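Side-chain contacts in spore germination protein GerM (Bacillus subtilis subsp. subtilis str. 168, PDB 6GZB), which is of unknown biochemical function but affects both sporulation and germination, and is built from two GerMN domains in tandem: residues 77-82 and 112-117; 138-143 and 166-171. All coordinates share one frame; numbering follows the deposited sequence.

Contact 1 (77-82 and 112-117); sequences STAKQA and VDIKKD. With ACT (acetate ion), chain G.
Val112 holds CG1 anti to its backbone N (chi1 180°) and CG2 beside that N, and this fork sends its two methyls to different residues of helix 78-84. CG2 presses on the helix backbone, 3.6 Å from Lys80 CA, while CG1 comes to 4.0 Å from Ala79 CB. Val112 CA lies 5.4 Å from Lys80 CA, and a residue as small as alanine at Ala79 is consistent with so close an approach. A branched valine suits the strand, since its two short branches can reach two neighbouring helix residues at once. Two residues on, the same strand face offers Ile114, whose CG1 stands beside the backbone N and whose CD1, at the end of an extended chain, lies 4.1 Å from Ala79 CB. Ala79 is thus met by two methyls, and Ile153 and Leu147 add further cover.

Lys80 takes part through its backbone and CB; the rest of its extended chain leads away from the strand, and its NZ makes a weak hydrogen bond to Asn111. Between Val112 and Ile114, Asp113 is exposed, and its OD2 forms a salt bridge with Lys115 NZ at 3.0 Å, met almost in line with the C-O bond. Past the strand end, Lys116 N donates a nearly straight hydrogen bond (175°) to OXT of an acetate, probably a crystallisation component. The axes of helix 78-82 and strand 112-114 approach to 8.4 Å at 143°, a helix laid over one of the two edge strands of the mixed four-stranded sheet in an alpha/beta GerMN domain.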
loop_
_atom_site.group_PDB
_atom_site.type_symbol
_atom_site.label_atom_id
_atom_site.label_comp_id
_atom_site.label_asym_id
_atom_site.label_seq_id
_atom_site.Cartn_x
_atom_site.Cartn_y
_atom_site.Cartn_z
ATOM N N SER A 77 -10.867 -4.303 20.491
ATOM C CA SER A 77 -9.963 -5.154 19.723
ATOM C C SER A 77 -9.952 -4.732 18.257
ATOM O O SER A 77 -10.653 -5.295 17.407
ATOM C CB SER A 77 -10.367 -6.622 19.854
ATOM O OG SER A 77 -11.773 -6.757 19.908
ATOM N N THR A 78 -9.162 -3.705 17.982
ATOM C CA THR A 78 -9.221 -2.995 16.709
ATOM C C THR A 78 -8.655 -3.827 15.557
ATOM O O THR A 78 -9.178 -3.785 14.447
ATOM C CB THR A 78 -8.459 -1.663 16.791
ATOM O OG1 THR A 78 -7.154 -1.884 17.350
ATOM C CG2 THR A 78 -9.231 -0.672 17.651
ATOM N N ALA A 79 -7.604 -4.591 15.833
ATOM C CA ALA A 79 -6.994 -5.443 14.828
ATOM C C ALA A 79 -7.976 -6.508 14.376
ATOM O O ALA A 79 -8.152 -6.743 13.180
ATOM C CB ALA A 79 -5.739 -6.086 15.384
ATOM N N LYS A 80 -8.629 -7.140 15.337
ATOM C CA LYS A 80 -9.674 -8.109 15.037
ATOM C C LYS A 80 -10.827 -7.457 14.277
ATOM O O LYS A 80 -11.367 -8.016 13.319
ATOM C CB LYS A 80 -10.184 -8.728 16.336
ATOM C CG LYS A 80 -11.463 -9.522 16.184
ATOM C CD LYS A 80 -11.917 -10.023 17.543
ATOM C CE LYS A 80 -13.187 -10.850 17.427
ATOM N NZ LYS A 80 -13.273 -11.866 18.503
ATOM N N GLN A 81 -11.203 -6.265 14.705
ATOM C CA GLN A 81 -12.324 -5.571 14.086
ATOM C C GLN A 81 -12.012 -5.258 12.627
ATOM O O GLN A 81 -12.861 -5.422 11.753
ATOM C CB GLN A 81 -12.620 -4.279 14.839
ATOM C CG GLN A 81 -13.821 -3.524 14.293
ATOM C CD GLN A 81 -13.873 -2.109 14.802
ATOM O OE1 GLN A 81 -12.850 -1.428 14.886
ATOM N NE2 GLN A 81 -15.067 -1.666 15.178
ATOM N N ALA A 82 -10.783 -4.816 12.371
ATOM C CA ALA A 82 -10.368 -4.473 11.014
ATOM C C ALA A 82 -10.520 -5.677 10.077
ATOM O O ALA A 82 -11.048 -5.548 8.978
ATOM C CB ALA A 82 -8.934 -3.976 11.013
ATOM N N VAL A 112 -7.553 -12.440 16.964
ATOM C CA VAL A 112 -6.231 -11.885 16.741
ATOM C C VAL A 112 -5.474 -11.804 18.055
ATOM O O VAL A 112 -5.914 -11.170 19.010
ATOM C CB VAL A 112 -6.290 -10.485 16.097
ATOM C CG1 VAL A 112 -4.884 -9.944 15.890
ATOM C CG2 VAL A 112 -7.035 -10.551 14.770
ATOM N N ASP A 113 -4.313 -12.434 18.079
ATOM C CA ASP A 113 -3.446 -12.410 19.240
ATOM C C ASP A 113 -2.165 -11.653 18.889
ATOM O O ASP A 113 -1.369 -12.090 18.054
ATOM C CB ASP A 113 -3.125 -13.852 19.653
ATOM C CG ASP A 113 -2.230 -13.927 20.865
ATOM O OD1 ASP A 113 -2.358 -13.050 21.741
ATOM O OD2 ASP A 113 -1.419 -14.873 20.951
ATOM N N ILE A 114 -1.976 -10.506 19.521
ATOM C CA ILE A 114 -0.824 -9.660 19.243
ATOM C C ILE A 114 0.282 -9.941 20.262
ATOM O O ILE A 114 0.101 -9.734 21.455
ATOM C CB ILE A 114 -1.213 -8.166 19.284
ATOM C CG1 ILE A 114 -2.332 -7.885 18.283
ATOM C CG2 ILE A 114 -0.011 -7.287 18.982
ATOM C CD1 ILE A 114 -2.894 -6.481 18.379
ATOM N N LYS A 115 1.424 -10.418 19.784
ATOM C CA LYS A 115 2.559 -10.725 20.654
ATOM C C LYS A 115 3.414 -9.485 20.863
ATOM O O LYS A 115 3.299 -8.510 20.117
ATOM C CB LYS A 115 3.432 -11.825 20.045
ATOM C CG LYS A 115 2.675 -12.960 19.384
ATOM C CD LYS A 115 2.872 -14.275 20.117
ATOM C CE LYS A 115 1.793 -14.479 21.165
ATOM N NZ LYS A 115 1.345 -15.897 21.219
ATOM N N LYS A 116 4.316 -9.556 21.839
ATOM C CA LYS A 116 5.153 -8.416 22.201
ATOM C C LYS A 116 6.237 -8.148 21.161
ATOM O O LYS A 116 6.686 -7.012 21.004
ATOM C CB LYS A 116 5.788 -8.631 23.577
ATOM C CG LYS A 116 4.890 -8.222 24.737
ATOM C CD LYS A 116 5.607 -8.342 26.072
ATOM C CE LYS A 116 4.965 -7.462 27.138
ATOM N NZ LYS A 116 5.895 -7.181 28.267
ATOM N N ASP A 117 6.617 -9.183 20.419
ATOM C CA ASP A 117 7.629 -9.049 19.380
ATOM C C ASP A 117 7.092 -8.400 18.100
ATOM O O ASP A 117 7.842 -8.197 17.140
ATOM C CB ASP A 117 8.247 -10.415 19.052
ATOM C CG ASP A 117 7.266 -11.363 18.374
ATOM O OD1 ASP A 117 6.064 -11.038 18.272
ATOM O OD2 ASP A 117 7.700 -12.460 17.974
HETATM C C ACT G . 3.925 -12.471 24.227
HETATM O O ACT G . 3.001 -11.704 24.440
HETATM O OXT ACT G . 4.821 -12.174 23.452
HETATM C CH3 ACT G . 3.729 -13.900 24.557
#

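Contact 2 (138-143 and 166-171); sequences KIVQSV and KEMPVG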
loop_
_atom_site.group_PDB
_atom_site.type_symbol
_atom_site.label_atom_id
_atom_site.label_comp_id
_atom_site.label_asym_id
_atom_site.label_seq_id
_atom_site.Cartn_x
_atom_site.Cartn_y
_atom_site.Cartn_z
ATOM N N LYS A 138 -4.347 -12.275 -3.095
ATOM C CA LYS A 138 -5.025 -11.058 -2.659
ATOM C C LYS A 138 -5.393 -11.140 -1.192
ATOM O O LYS A 138 -5.194 -10.189 -0.439
ATOM C CB LYS A 138 -6.296 -10.827 -3.485
ATOM C CG LYS A 138 -6.053 -10.646 -4.972
ATOM C CD LYS A 138 -7.359 -10.394 -5.717
ATOM C CE LYS A 138 -7.241 -10.780 -7.181
ATOM N NZ LYS A 138 -6.161 -10.045 -7.885
ATOM N N ILE A 139 -5.949 -12.282 -0.793
ATOM C CA ILE A 139 -6.372 -12.479 0.584
ATOM C C ILE A 139 -5.194 -12.376 1.561
ATOM O O ILE A 139 -5.285 -11.695 2.583
ATOM C CB ILE A 139 -7.097 -13.829 0.736
ATOM C CG1 ILE A 139 -8.484 -13.732 0.101
ATOM C CG2 ILE A 139 -7.211 -14.237 2.197
ATOM C CD1 ILE A 139 -9.077 -15.075 -0.263
ATOM N N VAL A 140 -4.083 -13.023 1.239
ATOM C CA VAL A 140 -2.897 -12.966 2.102
ATOM C C VAL A 140 -2.395 -11.529 2.246
ATOM O O VAL A 140 -2.077 -11.075 3.340
ATOM C CB VAL A 140 -1.742 -13.830 1.554
ATOM C CG1 VAL A 140 -0.527 -13.733 2.470
ATOM C CG2 VAL A 140 -2.176 -15.282 1.420
ATOM N N GLN A 141 -2.329 -10.814 1.131
ATOM C CA GLN A 141 -1.835 -9.442 1.134
ATOM C C GLN A 141 -2.783 -8.505 1.869
ATOM O O GLN A 141 -2.333 -7.639 2.626
ATOM C CB GLN A 141 -1.613 -8.956 -0.294
ATOM C CG GLN A 141 -0.439 -9.629 -0.983
ATOM C CD GLN A 141 -0.448 -9.464 -2.485
ATOM O OE1 GLN A 141 -1.319 -8.791 -3.046
ATOM N NE2 GLN A 141 0.534 -10.075 -3.149
ATOM N N SER A 142 -4.087 -8.694 1.660
ATOM C CA SER A 142 -5.102 -7.889 2.338
ATOM C C SER A 142 -5.002 -8.003 3.858
ATOM O O SER A 142 -4.946 -7.007 4.578
ATOM C CB SER A 142 -6.500 -8.312 1.888
ATOM O OG SER A 142 -7.503 -7.652 2.645
ATOM N N VAL A 143 -4.985 -9.231 4.347
ATOM C CA VAL A 143 -4.877 -9.482 5.769
ATOM C C VAL A 143 -3.572 -8.906 6.317
ATOM O O VAL A 143 -3.561 -8.227 7.339
ATOM C CB VAL A 143 -4.950 -10.995 6.065
ATOM C CG1 VAL A 143 -4.574 -11.277 7.504
ATOM C CG2 VAL A 143 -6.341 -11.522 5.766
ATOM N N LYS A 166 1.254 -22.951 6.619
ATOM C CA LYS A 166 2.486 -22.799 5.859
ATOM C C LYS A 166 2.171 -22.577 4.386
ATOM O O LYS A 166 3.019 -22.117 3.633
ATOM C CB LYS A 166 3.363 -24.045 6.018
ATOM C CG LYS A 166 3.916 -24.238 7.424
ATOM C CD LYS A 166 4.284 -25.693 7.692
ATOM C CE LYS A 166 5.582 -26.083 7.002
ATOM N NZ LYS A 166 5.805 -27.553 7.045
ATOM N N GLU A 167 0.951 -22.904 3.977
ATOM C CA GLU A 167 0.473 -22.540 2.653
ATOM C C GLU A 167 -1.021 -22.252 2.682
ATOM O O GLU A 167 -1.708 -22.629 3.622
ATOM C CB GLU A 167 0.765 -23.660 1.661
ATOM C CG GLU A 167 0.052 -24.961 1.968
ATOM C CD GLU A 167 0.477 -26.085 1.040
ATOM O OE1 GLU A 167 1.602 -26.027 0.508
ATOM O OE2 GLU A 167 -0.312 -27.031 0.851
ATOM N N MET A 168 -1.514 -21.532 1.679
ATOM C CA MET A 168 -2.940 -21.258 1.591
ATOM C C MET A 168 -3.659 -22.517 1.108
ATOM O O MET A 168 -3.122 -23.270 0.311
ATOM C CB MET A 168 -3.204 -20.081 0.647
ATOM C CG MET A 168 -2.824 -18.726 1.221
ATOM S SD MET A 168 -3.886 -18.214 2.591
ATOM C CE MET A 168 -5.328 -17.628 1.711
ATOM N N PRO A 169 -4.865 -22.765 1.629
ATOM C CA PRO A 169 -5.512 -24.071 1.504
ATOM C C PRO A 169 -5.955 -24.416 0.084
ATOM O O PRO A 169 -5.862 -25.566 -0.319
ATOM C CB PRO A 169 -6.732 -23.957 2.428
ATOM C CG PRO A 169 -6.948 -22.495 2.611
ATOM C CD PRO A 169 -5.579 -21.885 2.563
ATOM N N VAL A 170 -6.465 -23.443 -0.662
ATOM C CA VAL A 170 -7.144 -23.747 -1.915
ATOM C C VAL A 170 -6.152 -24.027 -3.042
ATOM O O VAL A 170 -6.306 -24.992 -3.781
ATOM C CB VAL A 170 -8.095 -22.611 -2.334
ATOM C CG1 VAL A 170 -8.612 -22.833 -3.747
ATOM C CG2 VAL A 170 -9.242 -22.503 -1.348
ATOM N N GLY A 171 -5.124 -23.196 -3.158
ATOM C CA GLY A 171 -4.190 -23.286 -4.275
ATOM C C GLY A 171 -2.749 -23.523 -3.860
ATOM O O GLY A 171 -1.872 -23.640 -4.704
#
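Val140 and Met168 bring the two backbones nearest, with 8.3 Å between their CA atoms; 138-143 is regular helix, whereas 166-171 is an irregular loop following strand 163-164. The contact belongs to the helix-on-sheet core of the first GerMN domain, where helix 136-147 also touches strand 155-160 through Val143 and Leu158. Within the helix, Ser142 N to Lys138 O and Val143 N to Ile139 O are ordinary backbone bonds.

Toward residues 138-143, Met168 does the touching, a buried side chain whose unbranched, flexible chain can fold to match a surface. Its chi2 of -68° and chi3 of -79° curl it about one methyl, Val140 CG2, which lies 3.5 Å from Met168 CG and 3.6 Å from SD, with CE also close by. The Val140 and Met168 side chains run past one another in opposing senses. Beta-branched Val140 and Ile139, adjacent in sequence, offer the loop short branches with restricted chi1. Tyr131 touches both Ile139 and Met168, adding an aromatic neighbour to this apolar patch, and its OH receives a hydrogen bond from Val170 N. Glu136, on the same helix, accepts one from Gly171 N, so polar bonds tie the loop down beside the apolar contact. Replacing Met168 by an alanine is likely to open a gap beside Val140 CG2 and Ile139 CG2 and to weaken the loop's apolar grip here. The terminal methyl CE ends between the two helix residues, 3.9 Å from Ile139 CG2 and as far from Val140 CG2.

The two contacts follow one another along the chain, contact 1 closing before contact 2 opens. Their centres lie 19 Å apart and their nearest atoms about 8 Å, so they do not touch. Both are nevertheless joined by helix 136-147: contact 2 uses its early turns, while Leu147 and Thr146 near its end touch Ala79 and Ala82 of helix 78-84. Contact 1 involves edge strand 110-114 of the mixed sheet, whereas contact 2 involves the loop that follows the other edge strand, 163-164. One apolar contact thus joins a helix to an edge strand, and the other joins a helix to the loop leaving the opposite edge strand, in the first of the protein's tandem GerMN domains.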